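Local atomic coordinates of putative S-adenosylmethionine-dependent methyltransferase (Bacteroides thetaiotaomicron, PDB entry 1WYZ), a protein that probably transfers a methyl group from S-adenosylmethionine to an acceptor substrate. Residues S166-N178 against K225-K234. Residues are numbered along the deposited sequence; the frame is centred on the assembly and turned at random.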
# COMPACT_ATOMS: atom_id res chain seq x y z
N SER A 166 11.58 -3.31 -14.97
CA SER A 166 10.82 -2.07 -14.92
C SER A 166 10.00 -2.02 -13.64
O SER A 166 8.79 -1.80 -13.66
CB SER A 166 9.90 -1.96 -16.13
OG SER A 166 10.66 -1.80 -17.31
N GLN A 167 10.69 -2.24 -12.52
CA GLN A 167 10.03 -2.25 -11.23
C GLN A 167 10.68 -1.41 -10.13
O GLN A 167 11.85 -1.57 -9.80
CB GLN A 167 9.93 -3.69 -10.75
CG GLN A 167 9.20 -3.88 -9.45
CD GLN A 167 9.30 -5.31 -9.00
OE1 GLN A 167 10.25 -5.68 -8.30
NE2 GLN A 167 8.35 -6.13 -9.41
N THR A 168 9.89 -0.51 -9.57
CA THR A 168 10.35 0.34 -8.49
C THR A 168 10.84 -0.54 -7.34
O THR A 168 10.22 -1.55 -7.01
CB THR A 168 9.18 1.22 -8.01
OG1 THR A 168 8.66 1.94 -9.14
CG2 THR A 168 9.64 2.22 -6.94
N GLN A 169 11.97 -0.17 -6.73
CA GLN A 169 12.50 -0.94 -5.60
C GLN A 169 12.44 -0.08 -4.33
O GLN A 169 12.93 1.04 -4.32
CB GLN A 169 13.94 -1.37 -5.89
CG GLN A 169 14.11 -2.17 -7.18
CD GLN A 169 13.27 -3.47 -7.26
OE1 GLN A 169 13.38 -4.36 -6.41
NE2 GLN A 169 12.44 -3.56 -8.29
N LEU A 170 11.84 -0.61 -3.26
CA LEU A 170 11.69 0.14 -2.02
C LEU A 170 12.30 -0.53 -0.80
O LEU A 170 12.19 -1.74 -0.63
CB LEU A 170 10.21 0.40 -1.68
CG LEU A 170 9.24 1.17 -2.57
CD1 LEU A 170 8.77 0.30 -3.72
CD2 LEU A 170 8.04 1.57 -1.72
N PHE A 171 12.92 0.28 0.06
CA PHE A 171 13.51 -0.22 1.30
C PHE A 171 13.58 0.89 2.35
O PHE A 171 13.62 2.08 2.01
CB PHE A 171 14.91 -0.81 1.02
CG PHE A 171 15.84 0.11 0.27
CD1 PHE A 171 16.67 1.01 0.97
CD2 PHE A 171 15.93 0.06 -1.12
CE1 PHE A 171 17.58 1.83 0.29
CE2 PHE A 171 16.84 0.89 -1.81
CZ PHE A 171 17.66 1.77 -1.10
N ILE A 172 13.56 0.51 3.62
CA ILE A 172 13.59 1.49 4.70
C ILE A 172 14.85 1.36 5.55
O ILE A 172 15.60 0.38 5.43
CB ILE A 172 12.37 1.34 5.62
CG1 ILE A 172 12.41 -0.02 6.32
CG2 ILE A 172 11.09 1.50 4.81
CD1 ILE A 172 11.44 -0.17 7.49
N GLU A 173 15.08 2.37 6.39
CA GLU A 173 16.26 2.41 7.25
C GLU A 173 16.00 2.98 8.64
O GLU A 173 15.17 3.87 8.81
CB GLU A 173 17.37 3.23 6.59
CG GLU A 173 18.54 2.40 6.12
CD GLU A 173 19.31 1.76 7.26
OE1 GLU A 173 18.68 1.21 8.19
OE2 GLU A 173 20.56 1.79 7.22
N THR A 174 16.74 2.47 9.62
CA THR A 174 16.60 2.93 11.00
C THR A 174 17.02 4.41 11.05
O THR A 174 18.00 4.80 10.42
CB THR A 174 17.45 2.08 11.97
OG1 THR A 174 17.08 2.38 13.32
CG2 THR A 174 18.93 2.37 11.78
N PRO A 175 16.29 5.22 11.82
CA PRO A 175 16.57 6.65 11.96
C PRO A 175 18.03 7.10 11.94
O PRO A 175 18.41 7.93 11.11
CB PRO A 175 15.83 7.04 13.25
CG PRO A 175 15.67 5.73 13.98
CD PRO A 175 15.35 4.78 12.87
N TYR A 176 18.87 6.55 12.81
CA TYR A 176 20.27 6.96 12.84
C TYR A 176 21.05 6.65 11.57
O TYR A 176 21.83 7.48 11.09
CB TYR A 176 20.96 6.33 14.05
CG TYR A 176 21.75 7.32 14.89
CD1 TYR A 176 21.16 8.50 15.35
CD2 TYR A 176 23.08 7.08 15.22
CE1 TYR A 176 21.88 9.41 16.14
CE2 TYR A 176 23.80 7.98 16.01
CZ TYR A 176 23.20 9.14 16.46
OH TYR A 176 23.91 10.04 17.23
N ARG A 177 20.85 5.45 11.02
CA ARG A 177 21.55 4.99 9.82
C ARG A 177 21.23 5.73 8.50
O ARG A 177 21.84 5.46 7.47
CB ARG A 177 21.28 3.50 9.62
CG ARG A 177 22.28 2.57 10.27
CD ARG A 177 23.47 2.33 9.34
NE ARG A 177 24.43 1.39 9.90
CZ ARG A 177 25.52 0.97 9.27
NH1 ARG A 177 25.80 1.41 8.05
NH2 ARG A 177 26.34 0.11 9.85
N ASN A 178 20.28 6.66 8.54
CA ASN A 178 19.86 7.40 7.35
C ASN A 178 20.94 8.00 6.46
O ASN A 178 21.04 7.66 5.29
CB ASN A 178 18.88 8.51 7.74
CG ASN A 178 17.44 8.12 7.51
OD1 ASN A 178 17.07 7.66 6.43
ND2 ASN A 178 16.61 8.29 8.54
N LYS A 225 18.68 11.90 13.48
CA LYS A 225 17.73 12.43 12.52
C LYS A 225 16.34 11.86 12.78
O LYS A 225 15.89 11.81 13.93
CB LYS A 225 18.20 12.10 11.10
CG LYS A 225 17.50 12.89 10.01
CD LYS A 225 17.81 12.30 8.66
CE LYS A 225 16.71 12.62 7.67
NZ LYS A 225 16.51 11.49 6.74
N ILE A 226 15.66 11.42 11.72
CA ILE A 226 14.31 10.85 11.80
C ILE A 226 14.00 10.03 10.54
O ILE A 226 14.35 10.44 9.43
CB ILE A 226 13.26 11.97 11.99
CG1 ILE A 226 13.13 12.31 13.48
CG2 ILE A 226 11.93 11.56 11.38
CD1 ILE A 226 12.63 11.19 14.43
N PRO A 227 13.29 8.89 10.68
CA PRO A 227 12.88 7.92 9.64
C PRO A 227 12.26 8.34 8.30
O PRO A 227 11.50 9.30 8.21
CB PRO A 227 11.98 6.95 10.40
CG PRO A 227 11.36 7.81 11.43
CD PRO A 227 12.56 8.60 11.93
N CYS A 228 12.60 7.56 7.27
CA CYS A 228 12.12 7.78 5.90
C CYS A 228 12.23 6.51 5.05
O CYS A 228 12.76 5.50 5.50
CB CYS A 228 12.93 8.89 5.23
SG CYS A 228 14.68 8.53 5.09
N ILE A 229 11.72 6.55 3.82
CA ILE A 229 11.77 5.40 2.91
C ILE A 229 12.55 5.78 1.66
O ILE A 229 12.60 6.95 1.30
CB ILE A 229 10.37 4.96 2.44
CG1 ILE A 229 9.50 4.55 3.62
CG2 ILE A 229 10.50 3.80 1.45
CD1 ILE A 229 8.97 5.71 4.45
N PHE A 230 13.13 4.79 0.99
CA PHE A 230 13.89 5.06 -0.23
C PHE A 230 13.34 4.30 -1.43
O PHE A 230 12.96 3.14 -1.33
CB PHE A 230 15.36 4.72 -0.02
CG PHE A 230 16.04 5.56 1.03
CD1 PHE A 230 16.14 6.94 0.88
CD2 PHE A 230 16.55 4.97 2.19
CE1 PHE A 230 16.75 7.73 1.86
CE2 PHE A 230 17.17 5.76 3.19
CZ PHE A 230 17.26 7.13 3.02
N LEU A 231 13.31 4.97 -2.59
CA LEU A 231 12.83 4.34 -3.81
C LEU A 231 13.80 4.53 -4.97
O LEU A 231 14.21 5.65 -5.26
CB LEU A 231 11.47 4.91 -4.22
CG LEU A 231 10.31 4.80 -3.23
CD1 LEU A 231 10.48 5.87 -2.15
CD2 LEU A 231 8.97 4.99 -3.97
N LEU A 232 14.16 3.44 -5.63
CA LEU A 232 15.07 3.46 -6.77
C LEU A 232 14.32 3.12 -8.06
O LEU A 232 13.63 2.11 -8.14
CB LEU A 232 16.19 2.41 -6.59
CG LEU A 232 17.14 2.46 -5.39
CD1 LEU A 232 18.18 1.36 -5.54
CD2 LEU A 232 17.82 3.81 -5.32
N TYR A 233 14.46 3.97 -9.08
CA TYR A 233 13.82 3.72 -10.37
C TYR A 233 14.70 4.25 -11.50
O TYR A 233 15.75 4.82 -11.22
CB TYR A 233 12.42 4.31 -10.41
CG TYR A 233 11.57 3.66 -11.47
CD1 TYR A 233 11.48 2.27 -11.56
CD2 TYR A 233 10.90 4.42 -12.43
CE1 TYR A 233 10.76 1.65 -12.60
CE2 TYR A 233 10.18 3.83 -13.46
CZ TYR A 233 10.12 2.44 -13.55
OH TYR A 233 9.42 1.87 -14.58
N LYS A 234 14.27 4.09 -12.75
CA LYS A 234 15.11 4.45 -13.91
C LYS A 234 15.38 5.85 -14.49
O LYS A 234 16.56 6.21 -14.63
CB LYS A 234 14.78 3.52 -15.08
CG LYS A 234 13.32 3.26 -15.32
CD LYS A 234 13.19 2.32 -16.50
CE LYS A 234 11.75 1.95 -16.80
NZ LYS A 234 11.66 1.20 -18.08
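Gln169 and Phe171 pair with Leu232 and Phe230 where strands 168-173 and 228-233 run antiparallel, at 159°, inside the mixed sheet of the C-terminal domain, an arrangement consistent with the RsmI-like fold. Each hydrogen-bonded pair is closed by two N-H...O hydrogen bonds between backbones; Phe230 N reaches Phe171 O at 2.9 Å, nearly in line with the carbonyl. Between them Leu170 and Leu231, a non-hydrogen-bonded pair, lie side by side, CG to CG 3.8 Å, their branched ends suited to an apolar face that Ile172 CG2 continues against Ile229 CG1.

The other face, which helix 178-188 covers with Met181 and Ile185, carries the two phenylalanines. With CG set between its backbone N and carbonyl carbon (chi1 53°), Phe171 turns its ring across the neighbouring strand: Phe230 CB sits over one face, 4.0 Å from the centroid, and Leu232 CG meets the rim at CE2. The two phenyl planes, 48° apart, meet obliquely.

Pro175, in the turn after strand 168-173, packs CB on CD of Pro227, in the extended lead-in to strand 228-233; neither offers a backbone N-H, which suits places beyond the ladder. Asn178 ND2 donates to Pro175 O at 3.2 Å; an alanine here would probably leave that carbonyl without its side-chain donor and weaken the tie of the helix start to the turn. At the far end Tyr233 lays its ring against Thr168 OG1, which bonds to Asn134 O, and Lys234 NZ donates to Ser166 OG at 3.3 Å.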